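Local coordinates for protein putative aldo/keto reductase (Salmonella enterica subsp. enterica serovar Typhimurium, PDB 4R9O) that probably acts as an NADP-dependent oxidoreductase of the aldo/keto reductase family, built on a TIM barrel, at residues C[15-20]-C[82-87]; C[141-146]-C[173-178]; C[159-164]-C[181-186]; C[166-171]-C[200-205]; C[206-211]-C[259-264]. All blocks are in the same frame, centred on the assembly; numbering follows the deposited sequence.

From the N terminus, contact 1 closes the first loop. It brings 15-20, on strand 16-23, across to the strand at 82-87, inside the barrel. After it has closed, three contacts interlock. Contact 2 opens at 141-146, and contacts 3 and 4 both open before it closes at 173-178. Contact 3 then closes at 181-186 and contact 4 at 200-205, so each of the three crosses the other two. They tie together helices 139-151, 165-173 and 198-205 and strands 155-161 and 182-185. Contact 5 follows in series and pairs 206-211 with 259-264. Its strand 210-212 lies beside strand 182-185 of contact 3. Its strand 261-264 lies beside strand 16-23 of contact 1, which completes the ring.

Contact 1: C[15-20]-C[82-87]; sequences PEFSRF and QIVTKC
K86 NZ is the best-held polar atom of the two segments, gripped by a salt bridge to D53 and hydrogen bonds to Y58 OH and the backbone carbonyl of H54, but it lies further along strand 82-90 of the TIM barrel than the contact itself. D53, Y58, K86 and H131, on which K86 packs, are the likely Asp-Tyr-Lys-His tetrad of aldo/keto reductases, and the lysine charge would be expected to ease ionisation of Y58, the likely proton donor.

The contact forms at the other end of the segment, where strands 16-18 and 82-87 cross nearly at a right angle, 89°. Their axes come no closer than 8.7 Å, so side chains must span the gap. Strand 51-53 pairs with both strands. F17 and Q82 carry most of the contact, with V84 behind them. F17 CG is anti to the carbonyl carbon (chi1 -76°), which swings the ring toward 82-87. The ring slides alongside the Q82 side chain in the opposite direction, and CE1 comes within 3.6 Å of Q82 CB. The Q82 chain bends at chi2 and lays its CG 3.7 Å from E16 O. F17 and V84 cross at about a right angle. T51 and M127 also touch both F17 and V84.

On segment 15-20, S18 OG is held twice: it receives the backbone N-H of T50 and donates to F20 O at 2.6 Å, in the plane of that carbonyl. At the tip of the ring F17 CZ meets V84 CG2 at 3.7 Å.

Contact 2: C[141-146]-C[173-178]; sequences DVAEAF and SRLPFT
L175 sits astride the side of helix 139-151, with CD2 mainly on A143 and CD1 at F146. Its CG is anti to the carbonyl carbon (chi1 -63°), and this brings the fork up to the helix. CD2 lies 3.8 Å from A143 CB and equally near its CA. CD1 meets the rim of the F146 ring near the ring plane, 4.1 Å from F146 CD1. The two side chains cross obliquely. One face of the F146 ring is covered by V142 CG1 from the preceding turn of the same helix.

F177 points the edge of its own ring at the helix, and its CZ comes within 4.2 Å of F146 CB. P176 CD lies over the centre of one F177 face, so the proline backs the ring. F146 and F177 both also meet the ring of F158.

R174 CB touches A143 CB at 3.8 Å, but the chain bends at chi2 (-55°) and carries the guanidinium away. There NE forms a salt bridge with D140, and NH1 and NH2 donate to Q204 O and Q203 O of the second subunit.

The loop thus runs from helix 165-173 along the side of helix 139-151 toward strand 182-185. The same helix also packs on helix 106-119 through V142 and A145, and on strand 125-130 through V142 and F146.

Contact 3: C[159-164]-C[181-186]; sequences GVSNFT and TNQVEI
The tight part is a parallel beta pairing that closes the beta-alpha-beta unit 155-185 of the barrel. V160 N donates to T181 O at 3.0 Å, almost straight at 176°. V160 O takes Q183 N on a lone pair at 2.9 Å. Past S161 the pairing turns irregular, because N162 adopts a positive phi of 66°. Q183 O is gripped twice, by N162 N at 2.8 Å and by S161 OG at 3.1 Å, both above the carbonyl plane.

The side chain of N182 continues the pairing beyond the strand. Its CG is anti to its own N (chi1 -174°), which lays the amide beside F163. OD1 accepts F163 N on a lone pair, while ND2 donates to F163 O at 3.0 Å. These two bonds fix which way round the amide sits.

The looser side is at N162 and E185. A water bridges the segments, accepting from E185 N and donating to N162 OD1.

S161 and N162 probably bind NADP. N162 ND2 is also bonded to H131 O, and Q183 NE2 to D53. The bonds hold S161, N162 and Q183 in place, consistent with the Ser-Asn-Gln set that binds the nicotinamide carboxamide in aldo/keto reductases.

Contact 4: C[166-171]-C[200-205]; sequences AQFTLL and DQLQQL
Apolar contacts come first. F168 of helix 165-173 has its CG anti to the backbone N (chi1 -174°), so the ring reaches out toward helix 198-205. L205 reaches back, tip to tip, and its CD1 meets F168 CE2 at 3.7 Å. L202 CD2 is looser, 4.5 Å from F168 CE1. The helix axes are 11.7 Å apart at closest, with directions differing by 41°, so side chains make the contact.

The polar contribution comes from Q201. Its chain is extended, with CG anti to the backbone N (chi1 175°), and it carries the amide across the gap. The amide crosses the base of F168 obliquely, its plane 51° from the ring, and OE1 lies 3.6 Å from F168 CB. The amide NE2 donates to P165 O. T169 OG1 also donates to P165 O, so one carbonyl at the start of helix 165-173 gathers a side chain from each helix.

These two helices flank strand 182-185 on the outside of the TIM barrel. F168 and L202 both touch N182 on that strand, and F168 also packs on V160 of strand 155-161. L171 packs on V142 of helix 139-151, and L202 on P209, just before strand 210-212.

Contact 5: C[206-211]-C[259-264]; sequences RIRPMA and QPLPII
Strands 210-212 and 261-264 are the last two parallel neighbours of the TIM barrel, and the latter closes the ring against strand 16-23. Three backbone bonds join them. L261 N donates to P209 O at 2.8 Å, in the carbonyl plane. A211 N donates to L261 O from well above its plane. I263 N then returns to A211 O at 2.9 Å. M210 pairs with L261 and A211 with P262.

The two sides of the sheet differ. M210 and L261 point to the barrel interior, where they touch V21 and F17 of strand 16-23. A211 and P262 point to the helical layer, with P262 on Y250 and L254. P262 also touches C214, which probably belongs to the NADP site. On this outer side A211 CB rests on P260 CB, and the P209 and P260 rings lie side by side, pointing the same way.

Before the strands, R208 adds a side-chain bond. Its chain bends at chi3 (70°), so NE donates to Q259 O at 2.8 Å, on a lone pair, with an N-H...O angle of 146°. Q259 CB covers one face of the guanidinium. The aliphatic base is used too, R208 CB lying 3.6 Å from L261 CD1. At the far end I263 curls over the same carbonyl its backbone uses: CB and CG1 are both 3.4 Å from A211 O.

Contact 1: C[15-20]-C[82-87]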
# COMPACT_ATOMS: atom_id res chain seq x y z
N PRO C 15 23.69 31.33 -5.17
CA PRO C 15 25.06 31.44 -4.70
C PRO C 15 25.96 30.38 -5.33
O PRO C 15 25.49 29.42 -5.94
CB PRO C 15 24.93 31.21 -3.20
CG PRO C 15 23.76 30.29 -3.08
CD PRO C 15 22.80 30.74 -4.16
N GLU C 16 27.26 30.56 -5.15
CA GLU C 16 28.23 29.57 -5.58
C GLU C 16 28.66 28.75 -4.36
O GLU C 16 29.19 29.30 -3.39
CB GLU C 16 29.42 30.26 -6.23
CG GLU C 16 30.46 29.33 -6.81
CD GLU C 16 31.56 30.08 -7.54
OE1 GLU C 16 32.65 30.28 -6.95
OE2 GLU C 16 31.33 30.49 -8.70
N PHE C 17 28.40 27.45 -4.42
CA PHE C 17 28.76 26.53 -3.34
C PHE C 17 29.88 25.58 -3.74
O PHE C 17 30.22 25.46 -4.91
CB PHE C 17 27.54 25.71 -2.90
CG PHE C 17 26.55 26.46 -2.05
CD1 PHE C 17 26.81 27.75 -1.62
CD2 PHE C 17 25.34 25.87 -1.69
CE1 PHE C 17 25.90 28.44 -0.84
CE2 PHE C 17 24.42 26.56 -0.91
CZ PHE C 17 24.70 27.85 -0.48
N SER C 18 30.45 24.90 -2.76
CA SER C 18 31.31 23.77 -3.09
C SER C 18 30.38 22.58 -3.38
O SER C 18 29.33 22.45 -2.77
CB SER C 18 32.30 23.47 -1.95
OG SER C 18 31.63 23.18 -0.74
N ARG C 19 30.77 21.74 -4.34
CA ARG C 19 29.96 20.60 -4.77
C ARG C 19 29.67 19.62 -3.63
O ARG C 19 28.63 18.96 -3.61
CB ARG C 19 30.66 19.88 -5.92
CG ARG C 19 29.82 18.86 -6.63
CD ARG C 19 30.62 18.22 -7.74
NE ARG C 19 29.78 17.38 -8.57
CZ ARG C 19 30.23 16.66 -9.59
NH1 ARG C 19 31.52 16.69 -9.90
NH2 ARG C 19 29.38 15.91 -10.28
N PHE C 20 30.61 19.51 -2.70
CA PHE C 20 30.39 18.74 -1.49
C PHE C 20 30.18 19.69 -0.31
O PHE C 20 30.84 20.71 -0.20
CB PHE C 20 31.56 17.79 -1.22
CG PHE C 20 31.52 16.52 -2.02
CD1 PHE C 20 30.92 15.38 -1.52
CD2 PHE C 20 32.10 16.46 -3.28
CE1 PHE C 20 30.88 14.20 -2.26
CE2 PHE C 20 32.07 15.29 -4.03
CZ PHE C 20 31.46 14.16 -3.51
N GLN C 82 30.41 29.44 3.02
CA GLN C 82 29.01 29.72 2.76
C GLN C 82 28.22 28.97 3.82
O GLN C 82 28.27 27.74 3.89
CB GLN C 82 28.58 29.29 1.35
CG GLN C 82 29.34 29.98 0.23
CD GLN C 82 30.69 29.34 -0.00
OE1 GLN C 82 31.70 30.02 -0.18
NE2 GLN C 82 30.71 28.01 0.02
N ILE C 83 27.52 29.71 4.66
CA ILE C 83 26.79 29.10 5.75
C ILE C 83 25.31 28.97 5.44
O ILE C 83 24.63 29.95 5.11
CB ILE C 83 26.94 29.89 7.05
CG1 ILE C 83 28.42 30.04 7.38
CG2 ILE C 83 26.18 29.16 8.17
CD1 ILE C 83 28.69 30.85 8.63
N VAL C 84 24.82 27.75 5.55
CA VAL C 84 23.43 27.43 5.31
C VAL C 84 22.82 27.00 6.63
O VAL C 84 23.39 26.15 7.32
CB VAL C 84 23.25 26.31 4.27
CG1 VAL C 84 21.75 26.01 4.04
CG2 VAL C 84 23.94 26.64 2.94
N THR C 85 21.68 27.58 6.99
CA THR C 85 20.98 27.08 8.16
C THR C 85 19.47 27.02 7.91
O THR C 85 19.00 27.35 6.81
CB THR C 85 21.29 27.93 9.41
OG1 THR C 85 20.77 27.25 10.57
CG2 THR C 85 20.68 29.32 9.30
N LYS C 86 18.73 26.54 8.90
CA LYS C 86 17.31 26.24 8.71
C LYS C 86 16.49 26.56 9.93
O LYS C 86 17.02 26.65 11.04
CB LYS C 86 17.10 24.75 8.37
CG LYS C 86 18.14 24.09 7.52
CD LYS C 86 17.73 22.64 7.25
CE LYS C 86 18.85 21.85 6.60
NZ LYS C 86 20.02 21.67 7.50
N CYS C 87 15.18 26.70 9.72
CA CYS C 87 14.21 26.82 10.80
C CYS C 87 12.88 26.22 10.34
O CYS C 87 12.70 25.93 9.16
CB CYS C 87 14.02 28.29 11.21
SG CYS C 87 13.22 29.33 9.97

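Contact 2: C[141-146]-C[173-178]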
# COMPACT_ATOMS: atom_id res chain seq x y z
N ASP C 141 3.19 34.56 4.52
CA ASP C 141 3.87 34.84 5.77
C ASP C 141 5.36 34.55 5.68
O ASP C 141 6.18 35.35 6.14
CB ASP C 141 3.25 34.02 6.90
CG ASP C 141 1.92 34.57 7.35
OD1 ASP C 141 1.54 35.70 6.94
OD2 ASP C 141 1.24 33.86 8.13
N VAL C 142 5.70 33.41 5.08
CA VAL C 142 7.09 33.05 4.84
C VAL C 142 7.75 34.09 3.94
O VAL C 142 8.85 34.55 4.22
CB VAL C 142 7.22 31.64 4.22
CG1 VAL C 142 8.70 31.29 3.92
CG2 VAL C 142 6.58 30.60 5.13
N ALA C 143 7.05 34.47 2.86
CA ALA C 143 7.54 35.49 1.95
C ALA C 143 7.80 36.81 2.67
O ALA C 143 8.81 37.46 2.40
CB ALA C 143 6.56 35.71 0.80
N GLU C 144 6.91 37.23 3.56
CA GLU C 144 7.15 38.45 4.32
C GLU C 144 8.45 38.33 5.11
O GLU C 144 9.28 39.23 5.08
CB GLU C 144 5.99 38.76 5.27
CG GLU C 144 4.71 39.26 4.60
CD GLU C 144 3.60 39.58 5.59
OE1 GLU C 144 2.43 39.28 5.29
OE2 GLU C 144 3.90 40.14 6.67
N ALA C 145 8.62 37.21 5.81
CA ALA C 145 9.83 37.01 6.60
C ALA C 145 11.07 37.04 5.72
O ALA C 145 12.03 37.77 6.01
CB ALA C 145 9.75 35.69 7.37
N PHE C 146 11.05 36.26 4.64
CA PHE C 146 12.17 36.21 3.71
C PHE C 146 12.47 37.60 3.14
O PHE C 146 13.64 37.99 3.05
CB PHE C 146 11.91 35.22 2.56
CG PHE C 146 12.05 33.77 2.96
CD1 PHE C 146 11.96 32.77 1.99
CD2 PHE C 146 12.27 33.40 4.28
CE1 PHE C 146 12.09 31.43 2.34
CE2 PHE C 146 12.40 32.06 4.63
CZ PHE C 146 12.31 31.07 3.64
N SER C 173 5.83 30.86 -5.74
CA SER C 173 4.89 31.82 -6.33
C SER C 173 4.89 33.16 -5.60
O SER C 173 4.61 34.19 -6.20
CB SER C 173 3.46 31.25 -6.36
OG SER C 173 2.94 31.02 -5.06
N ARG C 174 5.24 33.15 -4.32
CA ARG C 174 5.18 34.35 -3.50
C ARG C 174 6.48 35.15 -3.51
O ARG C 174 6.52 36.28 -3.03
CB ARG C 174 4.81 34.00 -2.06
CG ARG C 174 3.55 33.12 -1.91
CD ARG C 174 2.37 33.75 -2.59
NE ARG C 174 1.09 33.24 -2.09
CZ ARG C 174 0.17 32.65 -2.85
NH1 ARG C 174 0.39 32.47 -4.15
NH2 ARG C 174 -0.97 32.25 -2.31
N LEU C 175 7.55 34.56 -4.04
CA LEU C 175 8.88 35.16 -3.91
C LEU C 175 9.38 35.85 -5.17
O LEU C 175 9.22 35.35 -6.28
CB LEU C 175 9.88 34.09 -3.49
CG LEU C 175 9.59 33.49 -2.11
CD1 LEU C 175 10.47 32.28 -1.81
CD2 LEU C 175 9.73 34.54 -1.02
N PRO C 176 9.99 37.03 -5.00
CA PRO C 176 10.56 37.78 -6.13
C PRO C 176 11.94 37.24 -6.54
O PRO C 176 12.48 37.65 -7.57
CB PRO C 176 10.67 39.20 -5.58
CG PRO C 176 10.85 39.01 -4.11
CD PRO C 176 10.03 37.80 -3.75
N PHE C 177 12.49 36.33 -5.74
CA PHE C 177 13.76 35.68 -6.08
C PHE C 177 13.62 34.16 -6.10
O PHE C 177 12.75 33.60 -5.43
CB PHE C 177 14.85 36.10 -5.09
CG PHE C 177 14.36 36.29 -3.68
CD1 PHE C 177 13.93 35.21 -2.93
CD2 PHE C 177 14.32 37.55 -3.12
CE1 PHE C 177 13.47 35.39 -1.64
CE2 PHE C 177 13.86 37.74 -1.83
CZ PHE C 177 13.43 36.65 -1.09
N THR C 178 14.49 33.50 -6.86
CA THR C 178 14.43 32.05 -7.02
C THR C 178 14.84 31.30 -5.76
O THR C 178 15.89 31.59 -5.17
CB THR C 178 15.36 31.59 -8.15
OG1 THR C 178 15.12 32.40 -9.31
CG2 THR C 178 15.13 30.11 -8.48

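Contact 3: C[159-164]-C[181-186]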
# COMPACT_ATOMS: atom_id res chain seq x y z
N GLY C 159 15.88 28.89 0.50
CA GLY C 159 15.51 27.61 -0.08
C GLY C 159 14.62 26.84 0.86
O GLY C 159 14.16 27.38 1.87
N VAL C 160 14.38 25.58 0.53
CA VAL C 160 13.56 24.71 1.34
C VAL C 160 14.22 23.35 1.48
O VAL C 160 15.26 23.09 0.86
CB VAL C 160 12.15 24.50 0.73
CG1 VAL C 160 11.42 25.83 0.63
CG2 VAL C 160 12.27 23.83 -0.65
N SER C 161 13.61 22.50 2.30
CA SER C 161 14.09 21.15 2.53
C SER C 161 12.90 20.20 2.65
O SER C 161 11.93 20.51 3.35
CB SER C 161 14.96 21.10 3.79
OG SER C 161 15.42 19.79 4.05
N ASN C 162 12.97 19.09 1.91
CA ASN C 162 11.99 18.00 1.95
C ASN C 162 10.60 18.38 1.45
O ASN C 162 9.62 17.78 1.86
CB ASN C 162 11.88 17.44 3.36
CG ASN C 162 13.24 17.10 3.95
OD1 ASN C 162 13.97 16.30 3.38
ND2 ASN C 162 13.59 17.73 5.07
N PHE C 163 10.55 19.37 0.56
CA PHE C 163 9.30 19.81 -0.07
C PHE C 163 8.89 18.93 -1.25
O PHE C 163 9.75 18.47 -2.02
CB PHE C 163 9.42 21.28 -0.54
CG PHE C 163 9.12 22.30 0.54
CD1 PHE C 163 8.36 23.42 0.25
CD2 PHE C 163 9.60 22.15 1.83
CE1 PHE C 163 8.07 24.38 1.23
CE2 PHE C 163 9.32 23.10 2.81
CZ PHE C 163 8.56 24.21 2.51
N THR C 164 7.59 18.71 -1.40
CA THR C 164 7.04 18.14 -2.62
C THR C 164 7.12 19.22 -3.69
O THR C 164 7.28 20.39 -3.35
CB THR C 164 5.56 17.69 -2.44
OG1 THR C 164 4.75 18.85 -2.19
CG2 THR C 164 5.42 16.72 -1.27
N THR C 181 17.45 26.05 -3.52
CA THR C 181 17.58 24.60 -3.38
C THR C 181 16.36 23.97 -2.71
O THR C 181 15.56 24.65 -2.04
CB THR C 181 18.83 24.19 -2.55
OG1 THR C 181 19.17 22.83 -2.85
CG2 THR C 181 18.57 24.31 -1.06
N ASN C 182 16.25 22.67 -2.90
CA ASN C 182 15.34 21.83 -2.13
C ASN C 182 16.20 20.70 -1.64
O ASN C 182 16.59 19.82 -2.40
CB ASN C 182 14.17 21.34 -3.00
CG ASN C 182 13.10 20.58 -2.20
OD1 ASN C 182 13.14 20.50 -0.96
ND2 ASN C 182 12.11 20.03 -2.92
N GLN C 183 16.56 20.77 -0.37
CA GLN C 183 17.44 19.81 0.26
C GLN C 183 16.67 18.52 0.52
O GLN C 183 15.68 18.53 1.27
CB GLN C 183 18.02 20.40 1.55
CG GLN C 183 19.16 19.60 2.13
CD GLN C 183 19.79 20.27 3.34
OE1 GLN C 183 19.80 19.69 4.43
NE2 GLN C 183 20.35 21.46 3.15
N VAL C 184 17.09 17.42 -0.09
CA VAL C 184 16.29 16.20 -0.01
C VAL C 184 17.12 14.93 0.20
O VAL C 184 18.34 14.94 -0.01
CB VAL C 184 15.45 16.01 -1.29
CG1 VAL C 184 14.44 17.16 -1.45
CG2 VAL C 184 16.34 15.89 -2.50
N GLU C 185 16.44 13.85 0.58
CA GLU C 185 17.12 12.59 0.88
C GLU C 185 17.35 11.77 -0.38
O GLU C 185 16.40 11.45 -1.11
CB GLU C 185 16.33 11.76 1.90
CG GLU C 185 17.06 10.46 2.26
CD GLU C 185 16.37 9.67 3.36
OE1 GLU C 185 15.30 10.12 3.83
OE2 GLU C 185 16.90 8.60 3.75
N ILE C 186 18.62 11.42 -0.64
CA ILE C 186 18.99 10.63 -1.81
C ILE C 186 20.10 9.63 -1.50
O ILE C 186 21.17 10.01 -1.05
CB ILE C 186 19.50 11.50 -2.98
CG1 ILE C 186 18.59 12.71 -3.21
CG2 ILE C 186 19.65 10.65 -4.24
CD1 ILE C 186 19.12 13.71 -4.22
O HOH W 1 13.70 14.14 1.37

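Contact 4: C[166-171]-C[200-205]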
# COMPACT_ATOMS: atom_id res chain seq x y z
N ALA C 166 4.65 20.47 -5.36
CA ALA C 166 3.54 21.40 -5.18
C ALA C 166 3.81 22.37 -4.01
O ALA C 166 3.48 23.56 -4.07
CB ALA C 166 2.22 20.65 -4.96
N GLN C 167 4.42 21.87 -2.94
CA GLN C 167 4.82 22.77 -1.85
C GLN C 167 5.88 23.77 -2.30
O GLN C 167 5.86 24.95 -1.91
CB GLN C 167 5.32 21.95 -0.65
CG GLN C 167 4.17 21.22 0.07
CD GLN C 167 4.64 19.98 0.79
OE1 GLN C 167 3.87 19.31 1.49
NE2 GLN C 167 5.92 19.66 0.62
N PHE C 168 6.81 23.30 -3.13
CA PHE C 168 7.87 24.13 -3.68
C PHE C 168 7.25 25.24 -4.55
O PHE C 168 7.60 26.41 -4.42
CB PHE C 168 8.85 23.27 -4.48
CG PHE C 168 10.06 24.02 -4.98
CD1 PHE C 168 11.25 23.99 -4.27
CD2 PHE C 168 10.00 24.75 -6.15
CE1 PHE C 168 12.37 24.68 -4.73
CE2 PHE C 168 11.11 25.45 -6.61
CZ PHE C 168 12.29 25.41 -5.90
N THR C 169 6.33 24.87 -5.43
CA THR C 169 5.73 25.84 -6.32
C THR C 169 4.88 26.87 -5.57
O THR C 169 4.87 28.05 -5.91
CB THR C 169 4.88 25.13 -7.37
OG1 THR C 169 5.75 24.33 -8.17
CG2 THR C 169 4.16 26.13 -8.25
N LEU C 170 4.17 26.41 -4.56
CA LEU C 170 3.40 27.30 -3.70
C LEU C 170 4.29 28.41 -3.12
O LEU C 170 3.97 29.59 -3.25
CB LEU C 170 2.75 26.50 -2.57
CG LEU C 170 2.19 27.33 -1.40
CD1 LEU C 170 1.14 28.35 -1.91
CD2 LEU C 170 1.60 26.42 -0.33
N LEU C 171 5.39 28.02 -2.48
CA LEU C 171 6.23 29.02 -1.83
C LEU C 171 6.86 29.90 -2.89
O LEU C 171 6.88 31.12 -2.74
CB LEU C 171 7.30 28.37 -0.95
CG LEU C 171 8.18 29.32 -0.13
CD1 LEU C 171 7.36 30.35 0.66
CD2 LEU C 171 9.06 28.53 0.82
N ASP C 200 12.82 15.61 -10.91
CA ASP C 200 12.44 16.10 -12.23
C ASP C 200 12.23 17.61 -12.21
O ASP C 200 12.71 18.33 -13.09
CB ASP C 200 11.16 15.43 -12.73
CG ASP C 200 11.28 13.92 -12.84
OD1 ASP C 200 12.39 13.43 -13.15
OD2 ASP C 200 10.27 13.22 -12.60
N GLN C 201 11.48 18.09 -11.21
CA GLN C 201 11.22 19.51 -11.07
C GLN C 201 12.52 20.31 -10.89
O GLN C 201 12.68 21.38 -11.46
CB GLN C 201 10.29 19.78 -9.87
CG GLN C 201 10.09 21.26 -9.60
CD GLN C 201 9.36 21.51 -8.31
OE1 GLN C 201 9.84 21.13 -7.24
NE2 GLN C 201 8.18 22.12 -8.39
N LEU C 202 13.43 19.78 -10.08
CA LEU C 202 14.68 20.50 -9.80
C LEU C 202 15.54 20.58 -11.06
O LEU C 202 16.07 21.64 -11.38
CB LEU C 202 15.46 19.83 -8.65
CG LEU C 202 14.72 19.90 -7.31
CD1 LEU C 202 15.49 19.14 -6.23
CD2 LEU C 202 14.49 21.36 -6.89
N GLN C 203 15.69 19.46 -11.77
CA GLN C 203 16.40 19.49 -13.04
C GLN C 203 15.74 20.47 -14.01
O GLN C 203 16.42 21.22 -14.69
CB GLN C 203 16.46 18.10 -13.69
CG GLN C 203 17.24 18.13 -15.00
CD GLN C 203 17.22 16.84 -15.79
OE1 GLN C 203 16.99 15.75 -15.27
NE2 GLN C 203 17.48 16.96 -17.08
N GLN C 204 14.41 20.50 -14.05
CA GLN C 204 13.71 21.35 -15.00
C GLN C 204 14.01 22.82 -14.71
O GLN C 204 14.26 23.61 -15.62
CB GLN C 204 12.19 21.11 -14.94
CG GLN C 204 11.40 21.98 -15.91
CD GLN C 204 9.91 21.72 -15.85
OE1 GLN C 204 9.48 20.60 -15.58
NE2 GLN C 204 9.12 22.75 -16.09
N LEU C 205 13.98 23.18 -13.43
CA LEU C 205 14.22 24.55 -13.01
C LEU C 205 15.70 24.91 -12.93
O LEU C 205 16.04 26.05 -12.63
CB LEU C 205 13.56 24.80 -11.65
CG LEU C 205 12.04 24.69 -11.62
CD1 LEU C 205 11.51 25.03 -10.23
CD2 LEU C 205 11.44 25.60 -12.65

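Contact 5: C[206-211]-C[259-264]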
# COMPACT_ATOMS: atom_id res chain seq x y z
N ARG C 206 16.57 23.94 -13.20
CA ARG C 206 18.03 24.09 -13.09
C ARG C 206 18.46 24.49 -11.69
O ARG C 206 19.38 25.29 -11.50
CB ARG C 206 18.54 25.10 -14.11
CG ARG C 206 18.13 24.75 -15.55
CD ARG C 206 18.87 25.56 -16.61
NE ARG C 206 18.40 25.20 -17.95
CZ ARG C 206 18.84 24.16 -18.65
NH1 ARG C 206 19.79 23.36 -18.15
NH2 ARG C 206 18.35 23.91 -19.85
N ILE C 207 17.79 23.91 -10.70
CA ILE C 207 18.10 24.09 -9.29
C ILE C 207 18.70 22.80 -8.77
O ILE C 207 18.11 21.73 -8.91
CB ILE C 207 16.85 24.47 -8.48
CG1 ILE C 207 16.37 25.86 -8.89
CG2 ILE C 207 17.11 24.38 -6.96
CD1 ILE C 207 14.97 26.20 -8.47
N ARG C 208 19.88 22.90 -8.16
CA ARG C 208 20.56 21.70 -7.70
C ARG C 208 20.25 21.41 -6.23
O ARG C 208 20.36 22.28 -5.36
CB ARG C 208 22.07 21.85 -7.93
CG ARG C 208 22.42 21.96 -9.41
CD ARG C 208 23.88 22.30 -9.67
NE ARG C 208 24.80 21.21 -9.33
CZ ARG C 208 26.01 21.07 -9.85
NH1 ARG C 208 26.45 21.94 -10.76
NH2 ARG C 208 26.79 20.06 -9.48
N PRO C 209 19.83 20.17 -5.95
CA PRO C 209 19.51 19.82 -4.56
C PRO C 209 20.75 19.53 -3.72
O PRO C 209 21.72 18.95 -4.23
CB PRO C 209 18.67 18.56 -4.71
CG PRO C 209 19.20 17.92 -5.98
CD PRO C 209 19.62 19.04 -6.88
N MET C 210 20.72 19.93 -2.45
CA MET C 210 21.66 19.40 -1.47
C MET C 210 21.10 18.07 -1.00
O MET C 210 19.91 17.96 -0.69
CB MET C 210 21.86 20.36 -0.29
CG MET C 210 22.29 21.77 -0.69
SD MET C 210 22.12 22.94 0.67
CE MET C 210 23.38 22.33 1.80
N ALA C 211 21.94 17.04 -0.94
CA ALA C 211 21.46 15.69 -0.66
C ALA C 211 21.89 15.24 0.73
O ALA C 211 23.09 15.24 1.06
CB ALA C 211 21.96 14.72 -1.73
N GLN C 259 22.09 16.74 -10.58
CA GLN C 259 23.43 17.18 -10.14
C GLN C 259 23.46 17.61 -8.67
O GLN C 259 23.79 18.74 -8.36
CB GLN C 259 23.92 18.32 -11.03
CG GLN C 259 23.87 17.99 -12.53
CD GLN C 259 24.43 19.10 -13.40
OE1 GLN C 259 25.64 19.34 -13.41
NE2 GLN C 259 23.56 19.78 -14.13
N PRO C 260 23.15 16.67 -7.76
CA PRO C 260 23.09 16.96 -6.32
C PRO C 260 24.44 17.34 -5.71
O PRO C 260 25.50 16.96 -6.23
CB PRO C 260 22.60 15.64 -5.71
CG PRO C 260 22.06 14.84 -6.87
CD PRO C 260 22.90 15.25 -8.03
N LEU C 261 24.38 18.10 -4.62
CA LEU C 261 25.52 18.42 -3.76
C LEU C 261 25.43 17.56 -2.51
O LEU C 261 24.58 17.82 -1.64
CB LEU C 261 25.53 19.91 -3.38
CG LEU C 261 25.78 20.98 -4.45
CD1 LEU C 261 24.66 21.07 -5.49
CD2 LEU C 261 26.00 22.32 -3.78
N PRO C 262 26.28 16.53 -2.40
CA PRO C 262 26.22 15.63 -1.24
C PRO C 262 26.67 16.30 0.05
O PRO C 262 27.70 16.98 0.07
CB PRO C 262 27.18 14.49 -1.62
CG PRO C 262 27.30 14.57 -3.13
CD PRO C 262 27.20 16.04 -3.44
N ILE C 263 25.89 16.11 1.12
CA ILE C 263 26.27 16.59 2.44
C ILE C 263 27.00 15.49 3.19
O ILE C 263 26.47 14.40 3.37
CB ILE C 263 25.04 17.02 3.28
CG1 ILE C 263 24.26 18.11 2.55
CG2 ILE C 263 25.47 17.45 4.69
CD1 ILE C 263 22.87 18.36 3.12
N ILE C 264 28.24 15.79 3.58
CA ILE C 264 29.06 14.86 4.34
C ILE C 264 28.86 15.16 5.81
O ILE C 264 28.88 16.33 6.21
CB ILE C 264 30.56 14.99 3.99
CG1 ILE C 264 30.76 15.13 2.48
CG2 ILE C 264 31.36 13.82 4.56
CD1 ILE C 264 32.16 15.59 2.11